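Local atomic coordinates of laminin subunit ALPHA-1 (PDB entry 2JD4), a protein that contributes to laminin-111 of the basement membrane, its metal-binding LG4-5 domain pair probably anchoring the laminin to cell surfaces. Residues Phe85-Gly90 / Thr110-Arg115; Ile60-His65 / Tyr71-Leu76; Ile169-Ile172 / Gln177-Asp180; Lys116-Met119 / Gln124-Pro127. The protein carries 4 engineered substitutions. All coordinates share one frame; numbering follows the deposited sequence.

Contact 1. Residues Phe85-Gly90 / Thr110-Arg115; sequences FDLGKG and TEYIKR. With MG (magnesium ion), chain C.
Phe85 and Leu87 both pack against Tyr112 in the interior of a laminin G domain, a beta sandwich of the concanavalin type. Phe85 belongs to strand 80-86 of one sheet. Tyr112 belongs to strand 106-113 of the other. The two rings meet obliquely, with centroids 5.0 Å apart and planes at 38°. Tyr112 CB lies over one face of the Phe85 ring, and Phe85 CZ is 3.9 Å from Tyr112 CD1.

Leu87 and Tyr112 reach toward each other from opposite directions. Both methyls of Leu87 lie by the Tyr112 hydroxyl end. Leu87 CD2 rests 4.0 Å from Tyr112 CZ, and Leu87 CD1 also reaches Arg115 NH2 at 3.6 Å. The arginine chain bends at chi2 and again at chi3 (-83° and 100°), which brings its guanidinium back to the leucine. The polar ends are bound elsewhere: Tyr112 OH to Arg42 O, and Arg115 NH2 to Ala135 O. The contact itself is therefore mainly apolar.

The turn after Phe85 is held by Asp86. Its OD1 accepts from Gly88 N at 2.8 Å, an Asx turn, and from Gly90 N at 3.0 Å. The two donors approach from opposite faces of the carboxylate plane. Leu87 also serves the metal site, together with Asp70, Thr137 and Asp139. Its carbonyl O binds the magnesium ion at 2.3 Å, and two waters bind the same ion.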
# COMPACT_ATOMS: atom_id res chain seq x y z
N PHE A 85 -14.72 18.61 10.38
CA PHE A 85 -16.15 18.47 10.15
C PHE A 85 -16.75 19.82 9.77
O PHE A 85 -16.15 20.86 10.02
CB PHE A 85 -16.84 17.92 11.41
CG PHE A 85 -16.61 18.76 12.64
CD1 PHE A 85 -17.43 19.85 12.91
CD2 PHE A 85 -15.57 18.46 13.51
CE1 PHE A 85 -17.21 20.65 14.04
CE2 PHE A 85 -15.34 19.25 14.64
CZ PHE A 85 -16.16 20.35 14.91
N ASP A 86 -17.94 19.78 9.18
CA ASP A 86 -18.65 21.00 8.78
C ASP A 86 -20.10 20.78 9.18
O ASP A 86 -20.73 19.82 8.74
CB ASP A 86 -18.57 21.20 7.26
CG ASP A 86 -18.97 22.60 6.82
OD1 ASP A 86 -19.90 23.19 7.42
OD2 ASP A 86 -18.36 23.12 5.86
N LEU A 87 -20.63 21.67 10.01
CA LEU A 87 -22.01 21.57 10.48
C LEU A 87 -23.01 22.19 9.51
O LEU A 87 -24.21 22.24 9.80
CB LEU A 87 -22.15 22.23 11.85
CG LEU A 87 -21.13 21.81 12.92
CD1 LEU A 87 -21.45 22.53 14.23
CD2 LEU A 87 -21.16 20.30 13.14
N GLY A 88 -22.53 22.66 8.37
CA GLY A 88 -23.44 23.26 7.39
C GLY A 88 -23.13 24.69 6.99
O GLY A 88 -23.65 25.18 5.99
N LYS A 89 -22.29 25.37 7.77
CA LYS A 89 -21.95 26.76 7.47
C LYS A 89 -20.49 27.11 7.76
O LYS A 89 -20.17 28.27 8.03
CB LYS A 89 -22.87 27.70 8.25
CG LYS A 89 -24.34 27.56 7.85
CD LYS A 89 -25.24 28.44 8.70
CE LYS A 89 -26.69 28.28 8.28
NZ LYS A 89 -27.59 29.15 9.08
N GLY A 90 -19.62 26.12 7.69
CA GLY A 90 -18.21 26.37 7.95
C GLY A 90 -17.49 25.13 8.44
O GLY A 90 -18.10 24.28 9.09
N THR A 110 -11.47 11.16 18.62
CA THR A 110 -11.79 12.44 17.99
C THR A 110 -13.08 12.89 18.66
O THR A 110 -14.03 12.12 18.78
CB THR A 110 -11.99 12.32 16.46
OG1 THR A 110 -13.10 11.46 16.18
CG2 THR A 110 -10.74 11.76 15.80
N GLU A 111 -13.12 14.15 19.09
CA GLU A 111 -14.29 14.64 19.77
C GLU A 111 -14.82 16.01 19.40
O GLU A 111 -14.11 17.00 19.47
CB GLU A 111 -14.05 14.65 21.28
CG GLU A 111 -14.18 13.30 21.95
CD GLU A 111 -14.05 13.42 23.46
OE1 GLU A 111 -12.95 13.12 23.98
OE2 GLU A 111 -15.03 13.83 24.10
N TYR A 112 -16.09 16.03 19.01
CA TYR A 112 -16.80 17.25 18.69
C TYR A 112 -17.88 17.27 19.76
O TYR A 112 -18.71 16.36 19.83
CB TYR A 112 -17.46 17.17 17.31
CG TYR A 112 -18.77 17.94 17.22
CD1 TYR A 112 -18.84 19.29 17.58
CD2 TYR A 112 -19.93 17.32 16.78
CE1 TYR A 112 -20.06 20.00 17.52
CE2 TYR A 112 -21.15 18.01 16.70
CZ TYR A 112 -21.20 19.35 17.07
OH TYR A 112 -22.41 20.03 17.00
N ILE A 113 -17.87 18.28 20.62
CA ILE A 113 -18.89 18.36 21.65
C ILE A 113 -19.21 19.81 21.99
O ILE A 113 -18.33 20.59 22.35
CB ILE A 113 -18.46 17.57 22.92
CG1 ILE A 113 -19.62 17.53 23.92
CG2 ILE A 113 -17.22 18.19 23.54
CD1 ILE A 113 -19.38 16.61 25.09
N LYS A 114 -20.48 20.17 21.83
CA LYS A 114 -20.96 21.52 22.09
C LYS A 114 -20.40 22.52 21.08
O LYS A 114 -20.79 22.53 19.91
CB LYS A 114 -20.61 21.95 23.52
CG LYS A 114 -21.22 21.10 24.63
CD LYS A 114 -22.75 21.17 24.67
CE LYS A 114 -23.40 20.31 23.58
NZ LYS A 114 -24.89 20.27 23.69
N ARG A 115 -19.48 23.36 21.54
CA ARG A 115 -18.87 24.36 20.67
C ARG A 115 -17.35 24.18 20.59
O ARG A 115 -16.64 25.08 20.15
CB ARG A 115 -19.18 25.77 21.20
CG ARG A 115 -20.62 26.22 20.99
CD ARG A 115 -20.81 26.78 19.58
NE ARG A 115 -21.42 25.82 18.66
CZ ARG A 115 -21.59 26.06 17.36
NH1 ARG A 115 -21.19 27.21 16.83
NH2 ARG A 115 -22.17 25.14 16.59
MG MG C . -26.03 20.92 10.17
O HOH W 1 -26.78 21.51 8.04
O HOH W 2 -27.02 22.65 11.19

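Contact 2. Residues Ile60-His65 / Tyr71-Leu76; sequences IYYVAH and YATLQL
Tyr61 lays its ring against Leu74, its partner across the antiparallel hairpin of strands 58-64 and 71-77. From CB, which leaves the sheet on the face shared with Val63, Ala72 and Leu74, the ring turns back over the neighbouring strand. CG sits between the backbone N and the carbonyl carbon (chi1 81°), a setting that allows this. Leu74 CB lies over one face, 3.7 Å from Tyr61 CD2 and 3.5 Å from CE2, a CH-pi contact. Across the ring, Tyr61 CE1 is 4.2 Å from Thr73 CA, obliquely placed. At the tip, OH hydrogen-bonds Thr110 OG1 of the opposing sheet. With an alanine in place of Tyr61, Leu74 CB would probably lose its aromatic cover and Thr110 OG1 its hydroxyl partner.

Tyr61 O accepts from backbone Leu74 N at 3.1 Å and side-chain hydroxyl Thr73 OG1 at 3.0 Å. Ile60 N gives a sound bond to Leu74 O and Tyr61 N a weak one, forming a classic beta bulge. Beyond it, Val63 and Ala72 exchange two bonds, and Val63 CG2 presses tightly on Ala72 CB at 3.5 Å. Backbone polar atoms are thus paired within the sheet, while the buried tyrosine carries a hydrogen bond across the sandwich.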
# COMPACT_ATOMS: atom_id res chain seq x y z
N ILE A 60 -9.54 7.27 7.35
CA ILE A 60 -9.84 6.32 8.42
C ILE A 60 -11.35 6.16 8.65
O ILE A 60 -11.83 5.03 8.79
CB ILE A 60 -9.12 6.74 9.71
CG1 ILE A 60 -7.60 6.80 9.45
CG2 ILE A 60 -9.45 5.75 10.83
CD1 ILE A 60 -6.77 7.46 10.55
N TYR A 61 -12.10 7.26 8.70
CA TYR A 61 -13.56 7.19 8.80
C TYR A 61 -14.22 8.42 8.21
O TYR A 61 -13.61 9.50 8.15
CB TYR A 61 -14.04 6.96 10.25
CG TYR A 61 -14.10 8.16 11.17
CD1 TYR A 61 -15.03 9.18 10.97
CD2 TYR A 61 -13.27 8.24 12.29
CE1 TYR A 61 -15.13 10.25 11.86
CE2 TYR A 61 -13.36 9.31 13.18
CZ TYR A 61 -14.30 10.30 12.96
OH TYR A 61 -14.39 11.35 13.84
N TYR A 62 -15.47 8.26 7.77
CA TYR A 62 -16.23 9.33 7.15
C TYR A 62 -17.74 9.17 7.37
O TYR A 62 -18.26 8.05 7.31
CB TYR A 62 -15.92 9.35 5.65
CG TYR A 62 -16.74 10.29 4.80
CD1 TYR A 62 -16.43 11.65 4.72
CD2 TYR A 62 -17.80 9.81 4.04
CE1 TYR A 62 -17.16 12.50 3.89
CE2 TYR A 62 -18.54 10.65 3.21
CZ TYR A 62 -18.22 11.99 3.15
OH TYR A 62 -18.94 12.82 2.33
N VAL A 63 -18.41 10.28 7.64
CA VAL A 63 -19.87 10.32 7.81
C VAL A 63 -20.31 11.61 7.13
O VAL A 63 -19.60 12.61 7.18
CB VAL A 63 -20.31 10.34 9.30
CG1 VAL A 63 -20.03 9.01 9.95
CG2 VAL A 63 -19.62 11.47 10.04
N ALA A 64 -21.48 11.59 6.49
CA ALA A 64 -21.93 12.79 5.81
C ALA A 64 -23.41 12.78 5.47
O ALA A 64 -24.06 11.73 5.41
CB ALA A 64 -21.13 12.99 4.53
N HIS A 65 -23.93 13.98 5.24
CA HIS A 65 -25.32 14.15 4.88
C HIS A 65 -25.44 13.63 3.46
O HIS A 65 -24.43 13.50 2.74
CB HIS A 65 -25.68 15.64 4.95
CG HIS A 65 -27.14 15.92 4.72
ND1 HIS A 65 -27.72 15.84 3.48
CD2 HIS A 65 -28.12 16.25 5.59
CE1 HIS A 65 -29.01 16.12 3.59
NE2 HIS A 65 -29.28 16.37 4.86
N TYR A 71 -20.61 17.02 7.24
CA TYR A 71 -19.71 15.86 7.23
C TYR A 71 -18.73 15.88 8.38
O TYR A 71 -18.59 16.88 9.08
CB TYR A 71 -18.94 15.79 5.90
CG TYR A 71 -17.97 16.93 5.68
CD1 TYR A 71 -16.78 17.02 6.40
CD2 TYR A 71 -18.27 17.95 4.77
CE1 TYR A 71 -15.91 18.09 6.23
CE2 TYR A 71 -17.40 19.04 4.60
CZ TYR A 71 -16.23 19.10 5.33
OH TYR A 71 -15.38 20.17 5.19
N ALA A 72 -18.06 14.75 8.58
CA ALA A 72 -17.04 14.60 9.62
C ALA A 72 -16.11 13.51 9.12
O ALA A 72 -16.57 12.47 8.63
CB ALA A 72 -17.67 14.19 10.94
N THR A 73 -14.80 13.73 9.23
CA THR A 73 -13.83 12.75 8.77
C THR A 73 -12.51 12.79 9.54
O THR A 73 -12.16 13.80 10.16
CB THR A 73 -13.53 12.96 7.26
OG1 THR A 73 -12.61 11.97 6.79
CG2 THR A 73 -12.94 14.34 7.01
N LEU A 74 -11.81 11.65 9.53
CA LEU A 74 -10.51 11.51 10.17
C LEU A 74 -9.61 10.93 9.08
O LEU A 74 -9.88 9.85 8.56
CB LEU A 74 -10.57 10.55 11.37
CG LEU A 74 -9.21 10.23 12.02
CD1 LEU A 74 -8.66 11.48 12.69
CD2 LEU A 74 -9.34 9.11 13.03
N GLN A 75 -8.56 11.67 8.74
CA GLN A 75 -7.62 11.25 7.69
C GLN A 75 -6.18 11.32 8.17
O GLN A 75 -5.85 12.10 9.06
CB GLN A 75 -7.78 12.15 6.46
CG GLN A 75 -9.15 12.12 5.82
CD GLN A 75 -9.43 13.36 4.97
OE1 GLN A 75 -9.40 14.48 5.48
NE2 GLN A 75 -9.71 13.17 3.69
N LEU A 76 -5.33 10.49 7.58
CA LEU A 76 -3.92 10.48 7.92
C LEU A 76 -3.22 11.16 6.75
O LEU A 76 -3.56 10.91 5.59
CB LEU A 76 -3.38 9.06 8.06
CG LEU A 76 -1.94 8.97 8.55
CD1 LEU A 76 -1.89 9.31 10.05
CD2 LEU A 76 -1.39 7.56 8.32

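Contact 3. Residues Ile169-Ile172 / Gln177-Asp180; sequences IGEI and QQLD
Glu171 and Gln178 come together on the exposed side of a beta hairpin, while Ile172 and Leu179 meet on its buried side. The glutamate chain bends at chi2 (-55°). The glutamine chain runs extended beyond CG. Their flat ends are turned 48° against each other, so carboxylate and amide do not lie flat on one another. Below them, Ile172 CG2 is 4.2 Å from Leu179 CB, a loose apolar contact.

One direct hydrogen bond joins the two backbones. Leu179 N donates to Ile172 O at 3.0 Å, and the bond is nearly straight at 171°. Waters bridge the segments beside this bond. Water 3 accepts from Ile172 N at 2.8 Å and lies 2.7 Å from both Glu171 OE1 and Leu179 O. Water 4 donates to Glu171 OE1 at 3.0 Å and makes a weak bond to Leu179 O. Two waters thus link Glu171 OE1 to Leu179 O.

The hairpin belongs to the sheet in which strand 167-174 also pairs with strands 22-23 and 44-53. The side chain of Ile172 touches Val47 and Leu49 of strand 44-53 and reaches Leu146 of strand 143-146 in the opposing sheet. Leu179 leans on Leu36 in a loop.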
# COMPACT_ATOMS: atom_id res chain seq x y z
N ILE A 169 -7.36 -2.04 11.78
CA ILE A 169 -8.18 -1.31 12.73
C ILE A 169 -8.93 -2.30 13.62
O ILE A 169 -9.53 -3.25 13.14
CB ILE A 169 -9.20 -0.40 12.01
CG1 ILE A 169 -8.46 0.62 11.14
CG2 ILE A 169 -10.04 0.34 13.04
CD1 ILE A 169 -9.40 1.55 10.36
N GLY A 170 -8.87 -2.07 14.92
CA GLY A 170 -9.55 -2.95 15.85
C GLY A 170 -10.98 -2.49 16.07
O GLY A 170 -11.67 -2.09 15.13
N GLU A 171 -11.41 -2.51 17.32
CA GLU A 171 -12.77 -2.11 17.66
C GLU A 171 -12.93 -0.59 17.58
O GLU A 171 -11.96 0.16 17.73
CB GLU A 171 -13.12 -2.60 19.08
CG GLU A 171 -13.01 -4.11 19.29
CD GLU A 171 -13.83 -4.92 18.30
OE1 GLU A 171 -14.91 -4.44 17.88
OE2 GLU A 171 -13.41 -6.04 17.95
N ILE A 172 -14.16 -0.14 17.35
CA ILE A 172 -14.44 1.29 17.27
C ILE A 172 -15.73 1.62 18.02
O ILE A 172 -16.72 0.87 17.95
CB ILE A 172 -14.55 1.76 15.79
CG1 ILE A 172 -14.98 3.23 15.73
CG2 ILE A 172 -15.50 0.86 15.02
CD1 ILE A 172 -15.05 3.80 14.31
N GLN A 177 -20.78 3.71 22.48
CA GLN A 177 -21.26 2.41 22.00
C GLN A 177 -20.26 1.74 21.06
O GLN A 177 -19.75 2.37 20.14
CB GLN A 177 -22.58 2.56 21.26
CG GLN A 177 -22.90 1.38 20.34
CD GLN A 177 -23.91 1.72 19.25
OE1 GLN A 177 -23.89 2.81 18.69
NE2 GLN A 177 -24.79 0.77 18.95
N GLN A 178 -20.01 0.46 21.29
CA GLN A 178 -19.09 -0.28 20.44
C GLN A 178 -19.87 -0.75 19.21
O GLN A 178 -20.92 -1.37 19.33
CB GLN A 178 -18.52 -1.49 21.20
CG GLN A 178 -17.61 -2.39 20.38
CD GLN A 178 -16.91 -3.45 21.22
OE1 GLN A 178 -16.32 -4.39 20.69
NE2 GLN A 178 -16.95 -3.28 22.54
N LEU A 179 -19.37 -0.43 18.02
CA LEU A 179 -20.04 -0.83 16.78
C LEU A 179 -19.74 -2.29 16.45
O LEU A 179 -18.63 -2.77 16.68
CB LEU A 179 -19.59 0.08 15.62
CG LEU A 179 -20.47 1.27 15.21
CD1 LEU A 179 -21.06 1.95 16.43
CD2 LEU A 179 -19.65 2.25 14.38
N ASP A 180 -20.72 -3.01 15.92
CA ASP A 180 -20.49 -4.41 15.57
C ASP A 180 -19.89 -4.47 14.17
O ASP A 180 -20.61 -4.45 13.19
CB ASP A 180 -21.79 -5.21 15.60
CG ASP A 180 -21.56 -6.70 15.77
OD1 ASP A 180 -20.59 -7.23 15.17
OD2 ASP A 180 -22.34 -7.35 16.50
O HOH W 3 -16.04 -2.15 16.94
O HOH W 4 -17.10 -5.84 16.33

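Contact 4. Residues Lys116-Met119 / Gln124-Pro127; sequences KAFM and QESP
Met119 O receives a short, straight hydrogen bond from Ser126 N, 2.9 Å long with an angle of 165° at the hydrogen. A second bond runs between the same residues. Met119 N donates to Ser126 OG at 3.2 Å, so a side chain takes the role that a carbonyl would have in a regular beta hairpin. The serine torsion explains this: OG stands between the backbone N and the carbonyl carbon (chi1 73°), which turns it toward Met119. With an alanine at Ser126, the N-H of Met119 is likely to be left without this acceptor, and strand 116-121 less firmly tied to its neighbour.

Outside, the extended side chain of Glu125 reaches over the Phe118 ring, OE2 above one face. Glu125 CG lies 3.7 Å from Phe118 CD1, and Glu125 CD is 3.7 Å from Phe118 CE1. Carboxylate and ring planes are 29° apart. The side chain of Met119 leads inward instead, to Leu81, Phe83 and Val94, all of the opposing sheet.

The contact therefore joins two kinds of chemistry. Directed bonds fix the buried serine. The carboxylate is probably not drawn to the ring's electrons, so Glu125 CG and CD make mainly van der Waals contact.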
# COMPACT_ATOMS: atom_id res chain seq x y z
N LYS A 116 -16.87 23.01 21.00
CA LYS A 116 -15.45 22.72 20.97
C LYS A 116 -15.16 21.41 20.24
O LYS A 116 -16.06 20.62 19.97
CB LYS A 116 -14.90 22.63 22.40
CG LYS A 116 -14.78 23.97 23.14
CD LYS A 116 -16.14 24.63 23.39
CE LYS A 116 -17.01 23.81 24.32
NZ LYS A 116 -18.37 24.40 24.51
N ALA A 117 -13.89 21.19 19.90
CA ALA A 117 -13.46 19.98 19.21
C ALA A 117 -12.00 19.72 19.56
O ALA A 117 -11.22 20.66 19.70
CB ALA A 117 -13.63 20.14 17.71
N PHE A 118 -11.63 18.45 19.72
CA PHE A 118 -10.25 18.11 20.05
C PHE A 118 -9.91 16.66 19.71
O PHE A 118 -10.79 15.87 19.38
CB PHE A 118 -9.97 18.40 21.53
CG PHE A 118 -10.82 17.60 22.49
CD1 PHE A 118 -10.34 16.41 23.03
CD2 PHE A 118 -12.09 18.03 22.84
CE1 PHE A 118 -11.12 15.66 23.91
CE2 PHE A 118 -12.88 17.29 23.71
CZ PHE A 118 -12.40 16.11 24.25
N MET A 119 -8.62 16.33 19.77
CA MET A 119 -8.16 14.98 19.45
C MET A 119 -7.25 14.42 20.52
O MET A 119 -6.56 15.17 21.22
CB MET A 119 -7.37 14.98 18.14
CG MET A 119 -8.07 15.57 16.95
SD MET A 119 -6.95 15.51 15.54
CE MET A 119 -6.90 13.70 15.31
N GLN A 124 -2.63 11.45 25.07
CA GLN A 124 -2.16 12.83 24.99
C GLN A 124 -3.22 13.65 24.25
O GLN A 124 -3.44 13.48 23.06
CB GLN A 124 -0.81 12.90 24.25
CG GLN A 124 -0.84 12.49 22.78
CD GLN A 124 0.54 12.25 22.18
OE1 GLN A 124 1.39 13.14 22.15
NE2 GLN A 124 0.77 11.03 21.70
N GLU A 125 -3.88 14.54 24.99
CA GLU A 125 -4.94 15.37 24.44
C GLU A 125 -4.41 16.67 23.85
O GLU A 125 -3.53 17.31 24.43
CB GLU A 125 -5.98 15.67 25.53
CG GLU A 125 -7.29 16.27 25.04
CD GLU A 125 -8.31 16.47 26.16
OE1 GLU A 125 -8.66 15.49 26.85
OE2 GLU A 125 -8.75 17.62 26.35
N SER A 126 -4.93 17.04 22.68
CA SER A 126 -4.51 18.27 22.01
C SER A 126 -5.37 19.43 22.50
O SER A 126 -6.45 19.23 23.05
CB SER A 126 -4.70 18.15 20.50
OG SER A 126 -6.08 18.21 20.18
N PRO A 127 -4.89 20.68 22.33
CA PRO A 127 -5.71 21.80 22.79
C PRO A 127 -7.01 21.84 21.99
O PRO A 127 -7.06 21.35 20.86
CB PRO A 127 -4.81 23.01 22.52
CG PRO A 127 -3.44 22.44 22.76
CD PRO A 127 -3.52 21.11 22.03

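Overall arrangement
All four contacts lie in the first of the two laminin G domains, in the chain order 2, 1, 4, 3. Contact 2 is within one sheet. Contacts 3 and 4 are hairpins of the other, their centres about 21 Å apart. Contact 1 spans both sheets. It joins contacts 2 and 4 through probable backbone hydrogen bonds, Asp86 N to Tyr71 O and Phe118 N to Glu111 O, with centres about 12 and 13 Å away. Across the core, Leu74 touches Met119, and Ile60 touches Ile169, so contact 2 also packs on contacts 4 and 3. The magnesium site lies at contact 1, which contributes one of its ligands.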